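Local coordinates for peptide amidase (Stenotrophomonas maltophilia, PDB 1M22), which is a peptide amidase of the amidase signature family that probably hydrolyses amide bonds, at residues A[209-214]-A[246-251]; A[202-207]-A[221-226]. One frame throughout, in Å; residues are numbered along the deposited sequence.

Contact 1: residues A[209-214]-A[246-251]. With EPE (4-(2-hydroxyethyl)-1-piperazine ethanesulfonic acid), chain C.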
loop_
_atom_site.group_PDB
_atom_site.type_symbol
_atom_site.label_atom_id
_atom_site.label_comp_id
_atom_site.label_asym_id
_atom_site.label_seq_id
_atom_site.Cartn_x
_atom_site.Cartn_y
_atom_site.Cartn_z
ATOM N N VAL A 209 -2.955 -8.546 8.890
ATOM C CA VAL A 209 -2.245 -9.268 7.836
ATOM C C VAL A 209 -0.809 -9.542 8.276
ATOM O O VAL A 209 -0.095 -8.632 8.704
ATOM C CB VAL A 209 -2.221 -8.445 6.525
ATOM C CG1 VAL A 209 -1.497 -9.222 5.430
ATOM C CG2 VAL A 209 -3.644 -8.101 6.098
ATOM N N SER A 210 -0.377 -10.791 8.152
ATOM C CA SER A 210 0.970 -11.157 8.563
ATOM C C SER A 210 2.076 -10.394 7.842
ATOM O O SER A 210 2.004 -10.167 6.635
ATOM C CB SER A 210 1.188 -12.652 8.345
ATOM O OG SER A 210 2.501 -13.018 8.731
ATOM N N ARG A 211 3.103 -10.013 8.598
ATOM C CA ARG A 211 4.257 -9.329 8.027
ATOM C C ARG A 211 5.383 -10.333 7.784
ATOM O O ARG A 211 6.487 -9.953 7.386
ATOM C CB ARG A 211 4.777 -8.223 8.960
ATOM C CG ARG A 211 3.961 -6.928 8.986
ATOM C CD ARG A 211 2.745 -7.028 9.897
ATOM N NE ARG A 211 3.122 -7.391 11.262
ATOM C CZ ARG A 211 3.700 -6.569 12.134
ATOM N NH1 ARG A 211 3.967 -5.311 11.805
ATOM N NH2 ARG A 211 4.049 -7.021 13.332
ATOM N N ASP A 212 5.124 -11.617 8.006
ATOM C CA ASP A 212 6.188 -12.586 7.791
ATOM C C ASP A 212 6.573 -12.640 6.316
ATOM O O ASP A 212 5.720 -12.594 5.426
ATOM C CB ASP A 212 5.783 -13.976 8.288
ATOM C CG ASP A 212 6.996 -14.860 8.573
ATOM O OD1 ASP A 212 7.877 -14.440 9.359
ATOM O OD2 ASP A 212 7.069 -15.969 8.014
ATOM N N GLY A 213 7.872 -12.710 6.058
ATOM C CA GLY A 213 8.343 -12.771 4.690
ATOM C C GLY A 213 8.417 -11.429 3.991
ATOM O O GLY A 213 8.495 -11.376 2.767
ATOM N N ILE A 214 8.386 -10.344 4.759
ATOM C CA ILE A 214 8.477 -9.007 4.183
ATOM C C ILE A 214 9.697 -8.280 4.745
ATOM O O ILE A 214 9.899 -8.266 5.958
ATOM C CB ILE A 214 7.218 -8.158 4.505
ATOM C CG1 ILE A 214 5.957 -8.875 4.009
ATOM C CG2 ILE A 214 7.337 -6.784 3.850
ATOM C CD1 ILE A 214 4.666 -8.137 4.323
ATOM N N ASP A 246 1.420 -17.818 13.024
ATOM C CA ASP A 246 2.267 -18.039 14.195
ATOM C C ASP A 246 3.605 -17.305 14.118
ATOM O O ASP A 246 4.193 -16.976 15.147
ATOM C CB ASP A 246 2.541 -19.534 14.399
ATOM C CG ASP A 246 1.293 -20.321 14.748
ATOM O OD1 ASP A 246 0.439 -19.796 15.492
ATOM O OD2 ASP A 246 1.178 -21.478 14.292
ATOM N N ALA A 247 4.085 -17.047 12.904
ATOM C CA ALA A 247 5.365 -16.367 12.727
ATOM C C ALA A 247 5.302 -14.860 12.976
ATOM O O ALA A 247 6.338 -14.198 13.058
ATOM C CB ALA A 247 5.911 -16.640 11.334
ATOM N N ASP A 248 4.093 -14.320 13.103
ATOM C CA ASP A 248 3.915 -12.889 13.349
ATOM C C ASP A 248 3.005 -12.687 14.559
ATOM O O ASP A 248 1.780 -12.698 14.440
ATOM C CB ASP A 248 3.310 -12.210 12.115
ATOM C CG ASP A 248 3.152 -10.707 12.286
ATOM O OD1 ASP A 248 3.524 -10.176 13.356
ATOM O OD2 ASP A 248 2.649 -10.053 11.348
ATOM N N PRO A 249 3.600 -12.490 15.747
ATOM C CA PRO A 249 2.866 -12.287 17.001
ATOM C C PRO A 249 1.779 -11.215 16.977
ATOM O O PRO A 249 0.801 -11.299 17.722
ATOM C CB PRO A 249 3.976 -11.960 17.998
ATOM C CG PRO A 249 5.127 -12.745 17.479
ATOM C CD PRO A 249 5.054 -12.484 15.990
ATOM N N ALA A 250 1.944 -10.202 16.133
ATOM C CA ALA A 250 0.952 -9.139 16.064
ATOM C C ALA A 250 -0.401 -9.678 15.610
ATOM O O ALA A 250 -1.443 -9.135 15.979
ATOM C CB ALA A 250 1.423 -8.038 15.114
ATOM N N THR A 251 -0.393 -10.749 14.821
ATOM C CA THR A 251 -1.651 -11.310 14.334
ATOM C C THR A 251 -2.435 -12.035 15.421
ATOM O O THR A 251 -3.621 -12.314 15.252
ATOM C CB THR A 251 -1.439 -12.264 13.127
ATOM O OG1 THR A 251 -0.679 -13.415 13.525
ATOM C CG2 THR A 251 -0.712 -11.537 12.003
HETATM N N1 EPE C . 8.564 -7.909 18.781
HETATM C C2 EPE C . 9.606 -8.237 17.730
HETATM C C3 EPE C . 10.776 -8.811 18.549
HETATM N N4 EPE C . 11.381 -7.761 19.314
HETATM C C5 EPE C . 10.427 -7.140 20.248
HETATM C C6 EPE C . 9.132 -6.723 19.588
HETATM C C7 EPE C . 12.531 -8.198 20.194
HETATM C C8 EPE C . 13.674 -8.919 19.517
HETATM O O8 EPE C . 13.581 -10.371 19.702
HETATM C C9 EPE C . 7.225 -7.354 18.273
HETATM C C10 EPE C . 6.624 -8.338 17.311
HETATM S S EPE C . 4.951 -7.878 16.810
HETATM O O1S EPE C . 4.689 -9.000 15.920
HETATM O O2S EPE C . 4.804 -6.544 16.087
HETATM O O3S EPE C . 4.139 -7.953 18.003
HETATM O O HOH W 1 6.855 -12.304 10.965
#
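D248 OD2 takes two hydrogen bonds from a single residue, R211: one from its backbone N, at 2.8 Å on the anti side, well out of the carboxylate plane, and one from the side-chain NE, at 2.7 Å on the syn side. The second belongs to a salt bridge that R211 completes side-on, NH2 reaching D248 OD1 at 3.2 Å. Guanidinium and carboxylate lie nearly coplanar, 24° apart, which suits a two-pronged grip. The arginine chain bends at chi2 (82°) and chi3 (57°), folding back so that NE and the main-chain N of the same residue converge on one oxygen. OD1 has a further donor: A250 N, two residues on, approaches it from above the carboxylate plane and closes an Asx turn. D248 O accepts from both T251 N and T251 OG1, the hydroxyl at 2.7 Å and in the carbonyl plane. In 209-214, S210 OG accepts from D212 N in an ST turn, which overlaps the type II beta turn R211-I214; the same hydroxyl also bonds to D245 OD2. Both pieces are loops of the amidase fold, one between two central strands, the other beyond helix 231-241. The buffer molecule EPE docks its sulfonate at the edge of the guanidinium, O2S lying 2.9 Å from R211 NH2. A250 CB sits obliquely to the same group, 3.3 Å from NH2. Farther out, A247 CB rests against the D212 carboxylate, 3.5 Å from CG, and a water lies 2.9 Å from D212 OD1 and from A247 O, bridging the two.

Contact 2: residues A[202-207]-A[221-226]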
loop_
_atom_site.group_PDB
_atom_site.type_symbol
_atom_site.label_atom_id
_atom_site.label_comp_id
_atom_site.label_asym_id
_atom_site.label_seq_id
_atom_site.Cartn_x
_atom_site.Cartn_y
_atom_site.Cartn_z
ATOM N N LEU A 202 -5.513 0.610 0.904
ATOM C CA LEU A 202 -5.993 0.306 2.247
ATOM C C LEU A 202 -4.862 -0.225 3.120
ATOM O O LEU A 202 -4.250 -1.243 2.789
ATOM C CB LEU A 202 -7.123 -0.726 2.164
ATOM C CG LEU A 202 -7.982 -1.010 3.399
ATOM C CD1 LEU A 202 -9.206 -1.797 2.958
ATOM C CD2 LEU A 202 -7.196 -1.783 4.446
ATOM N N LYS A 203 -4.569 0.489 4.208
ATOM C CA LYS A 203 -3.543 0.079 5.170
ATOM C C LYS A 203 -4.319 -0.443 6.370
ATOM O O LYS A 203 -4.923 0.328 7.116
ATOM C CB LYS A 203 -2.683 1.256 5.634
ATOM C CG LYS A 203 -1.581 0.817 6.599
ATOM C CD LYS A 203 -1.082 1.946 7.492
ATOM C CE LYS A 203 -2.054 2.255 8.626
ATOM N NZ LYS A 203 -2.095 1.176 9.670
ATOM N N PRO A 204 -4.304 -1.758 6.586
ATOM C CA PRO A 204 -5.059 -2.269 7.730
ATOM C C PRO A 204 -4.430 -2.063 9.096
ATOM O O PRO A 204 -3.332 -1.511 9.231
ATOM C CB PRO A 204 -5.224 -3.749 7.392
ATOM C CG PRO A 204 -3.958 -4.066 6.670
ATOM C CD PRO A 204 -3.731 -2.852 5.782
ATOM N N THR A 205 -5.171 -2.490 10.113
ATOM C CA THR A 205 -4.714 -2.448 11.490
ATOM C C THR A 205 -3.487 -3.354 11.533
ATOM O O THR A 205 -3.468 -4.406 10.887
ATOM C CB THR A 205 -5.775 -3.054 12.435
ATOM O OG1 THR A 205 -7.001 -2.328 12.311
ATOM C CG2 THR A 205 -5.303 -3.015 13.882
ATOM N N VAL A 206 -2.464 -2.951 12.275
ATOM C CA VAL A 206 -1.273 -3.782 12.388
ATOM C C VAL A 206 -1.672 -5.064 13.113
ATOM O O VAL A 206 -2.147 -5.030 14.250
ATOM C CB VAL A 206 -0.159 -3.055 13.167
ATOM C CG1 VAL A 206 0.981 -4.021 13.470
ATOM C CG2 VAL A 206 0.354 -1.880 12.345
ATOM N N GLY A 207 -1.493 -6.192 12.438
ATOM C CA GLY A 207 -1.863 -7.465 13.025
ATOM C C GLY A 207 -2.940 -8.184 12.235
ATOM O O GLY A 207 -3.152 -9.380 12.437
ATOM N N GLN A 221 4.683 -0.604 13.217
ATOM C CA GLN A 221 3.836 0.068 12.230
ATOM C C GLN A 221 3.650 -0.608 10.876
ATOM O O GLN A 221 2.689 -0.313 10.170
ATOM C CB GLN A 221 4.374 1.489 11.997
ATOM C CG GLN A 221 4.489 2.298 13.285
ATOM C CD GLN A 221 5.028 3.712 13.110
ATOM O OE1 GLN A 221 5.367 4.372 14.092
ATOM N NE2 GLN A 221 5.101 4.189 11.870
ATOM N N ASP A 222 4.557 -1.505 10.512
ATOM C CA ASP A 222 4.506 -2.172 9.212
ATOM C C ASP A 222 3.282 -3.021 8.935
ATOM O O ASP A 222 2.801 -3.742 9.802
ATOM C CB ASP A 222 5.691 -3.126 9.039
ATOM C CG ASP A 222 7.001 -2.433 8.716
ATOM O OD1 ASP A 222 7.111 -1.197 8.835
ATOM O OD2 ASP A 222 7.944 -3.169 8.346
ATOM N N THR A 223 2.794 -2.946 7.705
ATOM C CA THR A 223 1.722 -3.825 7.271
ATOM C C THR A 223 1.544 -3.783 5.773
ATOM O O THR A 223 1.722 -2.743 5.134
ATOM C CB THR A 223 0.350 -3.536 7.917
ATOM O OG1 THR A 223 -0.582 -4.541 7.482
ATOM C CG2 THR A 223 -0.173 -2.168 7.515
ATOM N N ALA A 224 1.230 -4.940 5.214
ATOM C CA ALA A 224 0.953 -5.039 3.796
ATOM C C ALA A 224 -0.512 -4.639 3.658
ATOM O O ALA A 224 -1.273 -4.647 4.635
ATOM C CB ALA A 224 1.160 -6.465 3.309
ATOM N N GLY A 225 -0.910 -4.283 2.448
ATOM C CA GLY A 225 -2.285 -3.893 2.222
ATOM C C GLY A 225 -2.586 -3.876 0.743
ATOM O O GLY A 225 -1.673 -3.782 -0.080
ATOM N N PRO A 226 -3.866 -3.958 0.368
ATOM C CA PRO A 226 -4.256 -3.954 -1.041
ATOM C C PRO A 226 -4.262 -2.585 -1.702
ATOM O O PRO A 226 -4.475 -1.558 -1.056
ATOM C CB PRO A 226 -5.650 -4.563 -1.003
ATOM C CG PRO A 226 -6.200 -4.005 0.272
ATOM C CD PRO A 226 -5.038 -4.154 1.241
HETATM O O HOH W 2 0.460 1.130 10.814
HETATM O O HOH W 3 -1.351 -6.222 9.517
#
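Two neighbouring antiparallel strands of the central mixed sheet, 200-203 and 223-228, meet here near one strand end and then diverge. Their direct hydrogen bond runs from L202 N to P226 O at 3.1 Å, nearly straight onto the carbonyl. Beside it, G225 CA makes a CA-H...O contact of 3.3 Å to L202 O, an oxygen buried without a conventional partner; the glycine lets the two backbones approach to 5.1 Å between K203 CA and G225 CA. L202 CB meets the ring of P226 at CG, 3.9 Å away, and the same proline also packs on A234 and V237 of helix 231-241. Past K203 the pairing gives way to side chains and water, because P204 brings a ring in place of an N-H: its CD lies 3.3 Å from A224 O. T223 points across to the other segment here. Its OG1, anti to the backbone N (chi1 -175°), bonds to A224 O and accepts from a water, which in turn accepts from G207 N. Its CG2 presses on K203 CG at 3.4 Å, tighter than usual for two carbons, the side chains crossing at about a right angle. K203 bends at chi3 and chi4 to bring NZ back over P204 O, above the carbonyl plane, and NZ also bonds to Y444 O and to a water that donates to Q221 O. V206 CG2 reaches Q221 O at 3.6 Å. The side chain of the nucleophile S189 is about 8 Å from that of K203.

From the N terminus, the chain leaves strand 200-203 through 202-207, runs into 209-214, returns as 221-226 into strand 223-228, and passes helix 231-241 before reaching 246-251. Contact 2 closes the short excursion between the two neighbouring strands; contact 1 ties the middle of that excursion to the loop beyond the helix, so the two closures cross. They also touch directly: R211 NH1 lies 2.8 Å from D222 O, a probable hydrogen bond, while T251 CG2 packs against G207 O and A250 CB against G207 CA. The central sheet, its connecting loop and the post-helix segment are thereby joined in one region; the centres of the two contacts are about 11 Å apart.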